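Local coordinates for protein transcriptional regulator, SorC family (Enterococcus faecalis, PDB 2O0M) that probably regulates transcription by binding DNA, with a putative sugar-binding domain that may respond to a carbohydrate ligand, at residues 172-184 / 284-296. Numbering follows the deposited sequence.
Sequences LFVPARGGIGEAV and VYKIPRIGLQLKN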
loop_
_atom_site.group_PDB
_atom_site.type_symbol
_atom_site.label_atom_id
_atom_site.label_comp_id
_atom_site.label_asym_id
_atom_site.label_seq_id
_atom_site.Cartn_x
_atom_site.Cartn_y
_atom_site.Cartn_z
ATOM N N LEU A 172 -10.837 0.455 12.021
ATOM C CA LEU A 172 -9.984 1.612 12.248
ATOM C C LEU A 172 -8.877 1.641 11.182
ATOM O O LEU A 172 -8.169 0.645 10.991
ATOM C CB LEU A 172 -9.351 1.530 13.631
ATOM C CG LEU A 172 -8.413 2.653 14.041
ATOM C CD1 LEU A 172 -9.187 3.932 14.261
ATOM C CD2 LEU A 172 -7.624 2.267 15.270
ATOM N N PHE A 173 -8.719 2.784 10.524
ATOM C CA PHE A 173 -7.691 2.964 9.501
ATOM C C PHE A 173 -6.555 3.823 10.041
ATOM O O PHE A 173 -6.785 4.876 10.649
ATOM C CB PHE A 173 -8.269 3.577 8.214
ATOM C CG PHE A 173 -9.329 2.735 7.569
ATOM C CD1 PHE A 173 -9.018 1.858 6.538
ATOM C CD2 PHE A 173 -10.641 2.775 8.043
ATOM C CE1 PHE A 173 -10.014 1.077 5.939
ATOM C CE2 PHE A 173 -11.646 1.984 7.457
ATOM C CZ PHE A 173 -11.317 1.122 6.413
ATOM N N VAL A 174 -5.332 3.352 9.829
ATOM C CA VAL A 174 -4.146 4.056 10.240
ATOM C C VAL A 174 -3.123 3.986 9.114
ATOM O O VAL A 174 -3.138 3.050 8.307
ATOM C CB VAL A 174 -3.539 3.420 11.509
ATOM C CG1 VAL A 174 -4.490 3.573 12.678
ATOM C CG2 VAL A 174 -3.199 1.940 11.292
ATOM N N PRO A 175 -2.227 4.970 9.050
ATOM C CA PRO A 175 -1.132 4.857 8.078
ATOM C C PRO A 175 -0.174 3.727 8.453
ATOM O O PRO A 175 0.071 3.521 9.636
ATOM C CB PRO A 175 -0.420 6.194 8.218
ATOM C CG PRO A 175 -0.702 6.601 9.636
ATOM C CD PRO A 175 -2.120 6.201 9.854
ATOM N N ALA A 176 0.384 3.025 7.461
ATOM C CA ALA A 176 1.326 1.932 7.730
ATOM C C ALA A 176 2.715 2.470 8.061
ATOM O O ALA A 176 3.515 1.810 8.752
ATOM C CB ALA A 176 1.423 1.006 6.547
ATOM N N ARG A 177 2.998 3.654 7.526
ATOM C CA ARG A 177 4.283 4.313 7.715
ATOM C C ARG A 177 4.150 5.816 7.866
ATOM O O ARG A 177 3.314 6.433 7.232
ATOM C CB ARG A 177 5.201 4.067 6.504
ATOM C CG ARG A 177 5.807 2.703 6.435
ATOM C CD ARG A 177 6.772 2.493 7.595
ATOM N NE ARG A 177 7.665 1.357 7.390
ATOM C CZ ARG A 177 8.865 1.396 6.820
ATOM N NH1 ARG A 177 9.387 2.528 6.351
ATOM N NH2 ARG A 177 9.551 0.274 6.716
ATOM N N GLY A 178 5.052 6.394 8.656
ATOM C CA GLY A 178 5.251 7.838 8.677
ATOM C C GLY A 178 6.550 8.207 7.982
ATOM O O GLY A 178 7.374 7.348 7.690
ATOM N N GLY A 179 6.733 9.491 7.698
ATOM C CA GLY A 179 8.010 9.973 7.158
ATOM C C GLY A 179 8.298 9.500 5.753
ATOM O O GLY A 179 9.438 9.225 5.390
ATOM N N ILE A 180 7.247 9.405 4.949
ATOM C CA ILE A 180 7.381 8.864 3.600
ATOM C C ILE A 180 7.718 9.925 2.552
ATOM O O ILE A 180 8.307 9.606 1.519
ATOM C CB ILE A 180 6.105 8.087 3.205
ATOM C CG1 ILE A 180 5.940 6.847 4.097
ATOM C CG2 ILE A 180 6.117 7.698 1.722
ATOM C CD1 ILE A 180 6.949 5.754 3.857
ATOM N N GLY A 181 7.334 11.174 2.798
ATOM C CA GLY A 181 7.690 12.278 1.909
ATOM C C GLY A 181 6.659 12.638 0.841
ATOM O O GLY A 181 6.957 13.413 -0.072
ATOM N N GLU A 182 5.446 12.106 0.943
ATOM C CA GLU A 182 4.405 12.475 -0.021
ATOM C C GLU A 182 3.772 13.828 0.301
ATOM O O GLU A 182 3.861 14.316 1.421
ATOM C CB GLU A 182 3.291 11.437 -0.081
ATOM C CG GLU A 182 3.725 10.061 -0.543
ATOM C CD GLU A 182 4.036 9.941 -2.032
ATOM O OE1 GLU A 182 3.993 10.925 -2.792
ATOM O OE2 GLU A 182 4.326 8.810 -2.437
ATOM N N ALA A 183 3.114 14.397 -0.702
ATOM C CA ALA A 183 2.271 15.583 -0.513
ATOM C C ALA A 183 0.957 15.223 0.179
ATOM O O ALA A 183 0.521 14.074 0.155
ATOM C CB ALA A 183 2.001 16.249 -1.841
ATOM N N VAL A 184 0.326 16.211 0.808
ATOM C CA VAL A 184 -0.892 15.956 1.588
ATOM C C VAL A 184 -1.997 15.224 0.830
ATOM O O VAL A 184 -2.691 14.391 1.409
ATOM C CB VAL A 184 -1.476 17.262 2.223
ATOM C CG1 VAL A 184 -0.522 17.800 3.253
ATOM C CG2 VAL A 184 -1.778 18.309 1.172
ATOM N N VAL A 284 17.184 -3.236 -2.265
ATOM C CA VAL A 284 18.436 -2.500 -2.539
ATOM C C VAL A 284 18.601 -1.261 -1.648
ATOM O O VAL A 284 19.716 -0.738 -1.494
ATOM C CB VAL A 284 18.538 -2.086 -4.027
ATOM C CG1 VAL A 284 18.536 -3.315 -4.924
ATOM C CG2 VAL A 284 17.417 -1.139 -4.427
ATOM N N TYR A 285 17.495 -0.800 -1.061
ATOM C CA TYR A 285 17.511 0.339 -0.135
ATOM C C TYR A 285 16.215 0.414 0.674
ATOM O O TYR A 285 15.160 -0.030 0.215
ATOM C CB TYR A 285 17.697 1.640 -0.913
ATOM C CG TYR A 285 17.946 2.866 -0.061
ATOM C CD1 TYR A 285 19.125 2.999 0.674
ATOM C CD2 TYR A 285 17.029 3.909 -0.016
ATOM C CE1 TYR A 285 19.368 4.118 1.445
ATOM C CE2 TYR A 285 17.262 5.041 0.757
ATOM C CZ TYR A 285 18.440 5.138 1.486
ATOM O OH TYR A 285 18.706 6.250 2.253
ATOM N N LYS A 286 16.314 0.973 1.878
ATOM C CA LYS A 286 15.135 1.298 2.683
ATOM C C LYS A 286 15.318 2.633 3.404
ATOM O O LYS A 286 16.420 2.982 3.845
ATOM C CB LYS A 286 14.820 0.181 3.678
ATOM C CG LYS A 286 15.872 -0.022 4.751
ATOM C CD LYS A 286 15.632 -1.310 5.519
ATOM C CE LYS A 286 16.685 -1.503 6.607
ATOM N NZ LYS A 286 16.319 -2.642 7.503
ATOM N N ILE A 287 14.236 3.392 3.499
ATOM C CA ILE A 287 14.263 4.668 4.216
ATOM C C ILE A 287 14.129 4.393 5.714
ATOM O O ILE A 287 13.727 3.290 6.108
ATOM C CB ILE A 287 13.155 5.638 3.732
ATOM C CG1 ILE A 287 11.754 5.061 3.998
ATOM C CG2 ILE A 287 13.347 5.957 2.241
ATOM C CD1 ILE A 287 10.646 6.035 3.751
ATOM N N PRO A 288 14.481 5.378 6.563
ATOM C CA PRO A 288 14.305 5.139 7.998
ATOM C C PRO A 288 12.857 4.786 8.357
ATOM O O PRO A 288 11.919 5.403 7.855
ATOM C CB PRO A 288 14.755 6.463 8.627
ATOM C CG PRO A 288 15.715 7.030 7.630
ATOM C CD PRO A 288 15.072 6.703 6.306
ATOM N N ARG A 289 12.692 3.771 9.199
ATOM C CA ARG A 289 11.376 3.180 9.434
ATOM C C ARG A 289 10.638 3.884 10.557
ATOM O O ARG A 289 11.177 4.069 11.653
ATOM C CB ARG A 289 11.487 1.697 9.781
ATOM C CG ARG A 289 10.164 1.075 10.201
ATOM C CD ARG A 289 10.290 -0.423 10.384
ATOM N NE ARG A 289 11.135 -0.763 11.539
ATOM C CZ ARG A 289 10.693 -0.902 12.789
ATOM N NH1 ARG A 289 9.409 -0.735 13.085
ATOM N NH2 ARG A 289 11.544 -1.225 13.760
ATOM N N ILE A 290 9.399 4.267 10.269
ATOM C CA ILE A 290 8.468 4.738 11.274
ATOM C C ILE A 290 7.172 3.993 11.012
ATOM O O ILE A 290 6.406 4.395 10.153
ATOM C CB ILE A 290 8.218 6.246 11.181
ATOM C CG1 ILE A 290 9.546 7.010 11.133
ATOM C CG2 ILE A 290 7.337 6.699 12.352
ATOM C CD1 ILE A 290 9.404 8.489 10.866
ATOM N N GLY A 291 6.956 2.892 11.722
ATOM C CA GLY A 291 5.768 2.056 11.508
ATOM C C GLY A 291 6.122 0.639 11.062
ATOM O O GLY A 291 7.090 0.049 11.528
ATOM N N LEU A 292 5.343 0.104 10.133
ATOM C CA LEU A 292 5.397 -1.317 9.793
ATOM C C LEU A 292 6.760 -1.809 9.326
ATOM O O LEU A 292 7.405 -1.169 8.506
ATOM C CB LEU A 292 4.376 -1.610 8.683
ATOM C CG LEU A 292 4.465 -3.015 8.088
ATOM C CD1 LEU A 292 3.604 -3.995 8.884
ATOM C CD2 LEU A 292 4.085 -3.022 6.622
ATOM N N GLN A 293 7.177 -2.969 9.834
ATOM C CA GLN A 293 8.325 -3.692 9.283
ATOM C C GLN A 293 7.906 -4.663 8.179
ATOM O O GLN A 293 6.940 -5.401 8.336
ATOM C CB GLN A 293 9.007 -4.509 10.368
ATOM C CG GLN A 293 9.529 -3.711 11.514
ATOM C CD GLN A 293 10.265 -4.580 12.525
ATOM O OE1 GLN A 293 11.216 -5.283 12.177
ATOM N NE2 GLN A 293 9.829 -4.533 13.779
ATOM N N LEU A 294 8.655 -4.690 7.083
ATOM C CA LEU A 294 8.371 -5.605 5.982
ATOM C C LEU A 294 8.244 -7.047 6.483
ATOM O O LEU A 294 7.315 -7.764 6.102
ATOM C CB LEU A 294 9.473 -5.515 4.923
ATOM C CG LEU A 294 9.281 -6.238 3.589
ATOM C CD1 LEU A 294 8.096 -5.681 2.843
ATOM C CD2 LEU A 294 10.537 -6.101 2.753
ATOM N N LYS A 295 9.167 -7.457 7.353
ATOM C CA LYS A 295 9.180 -8.838 7.863
ATOM C C LYS A 295 7.870 -9.222 8.558
ATOM O O LYS A 295 7.487 -10.397 8.583
ATOM C CB LYS A 295 10.364 -9.077 8.817
ATOM C CG LYS A 295 10.149 -8.616 10.250
ATOM C CD LYS A 295 11.309 -9.034 11.146
ATOM C CE LYS A 295 11.086 -8.622 12.589
ATOM N NZ LYS A 295 12.387 -8.594 13.324
ATOM N N ASN A 296 7.192 -8.243 9.138
ATOM C CA ASN A 296 5.981 -8.519 9.904
ATOM C C ASN A 296 4.730 -8.627 9.041
ATOM O O ASN A 296 3.686 -9.048 9.530
ATOM C CB ASN A 296 5.786 -7.474 10.994
ATOM C CG ASN A 296 6.836 -7.573 12.103
ATOM O OD1 ASN A 296 7.402 -8.640 12.365
ATOM N ND2 ASN A 296 7.091 -6.455 12.757
HETATM O O HOH W 1 9.098 5.155 7.395
HETATM O O HOH W 2 11.839 1.617 5.118
HETATM O O HOH W 3 13.010 0.368 6.889
HETATM O O HOH W 4 11.718 8.126 6.957
#
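The guanidinium of Arg177 carries one face against the side chain of Arg289, whose CG rides 3.5 Å above the plane, off its centre; the carbonyl oxygen of Leu292 and a water lie in that plane, at its edge. A second flat group, the guanidinium of Arg289, has Gln293 CG over one face and Gly291 O at its edge. These groups flank a single beta bridge, Arg177 with Gly291, in the putative sugar-binding domain, where the loop leaving the C-terminal end of parallel strand 169-175 meets the loop that follows strand 283-286. Flanking the bridge, Leu292 N donates an almost straight bond to Ala176 O (2.9 Å), and Gly178 N reaches Ile290 O at 2.8 Å. A bend at chi2 (-66°) carries the Arg177 chain across the partner loop and brings NE within 2.8 Å of Leu292 O; NH2 reaches that same oxygen at 3.1 Å in a more bent bond (135°). The arginine thus presents its NE/NH2 side to one carbonyl oxygen, which restrains rotation of the group. The two arginine chains cross at about a right angle, their guanidinium planes 67° apart, and meet through Arg289's methylenes, while its NH1 turns aside to Gly291 O. Beyond Gly178, contact becomes apolar: Ile180 CD1 meets Ile287 CD1, and the Ile290 side chain lies by Gly178 and continues onto Leu230 of helix 224-234. Between the loops one water joins four groups, accepting from Arg177 NH1 and Ile290 N and donating to Gly178 O and Pro288 O.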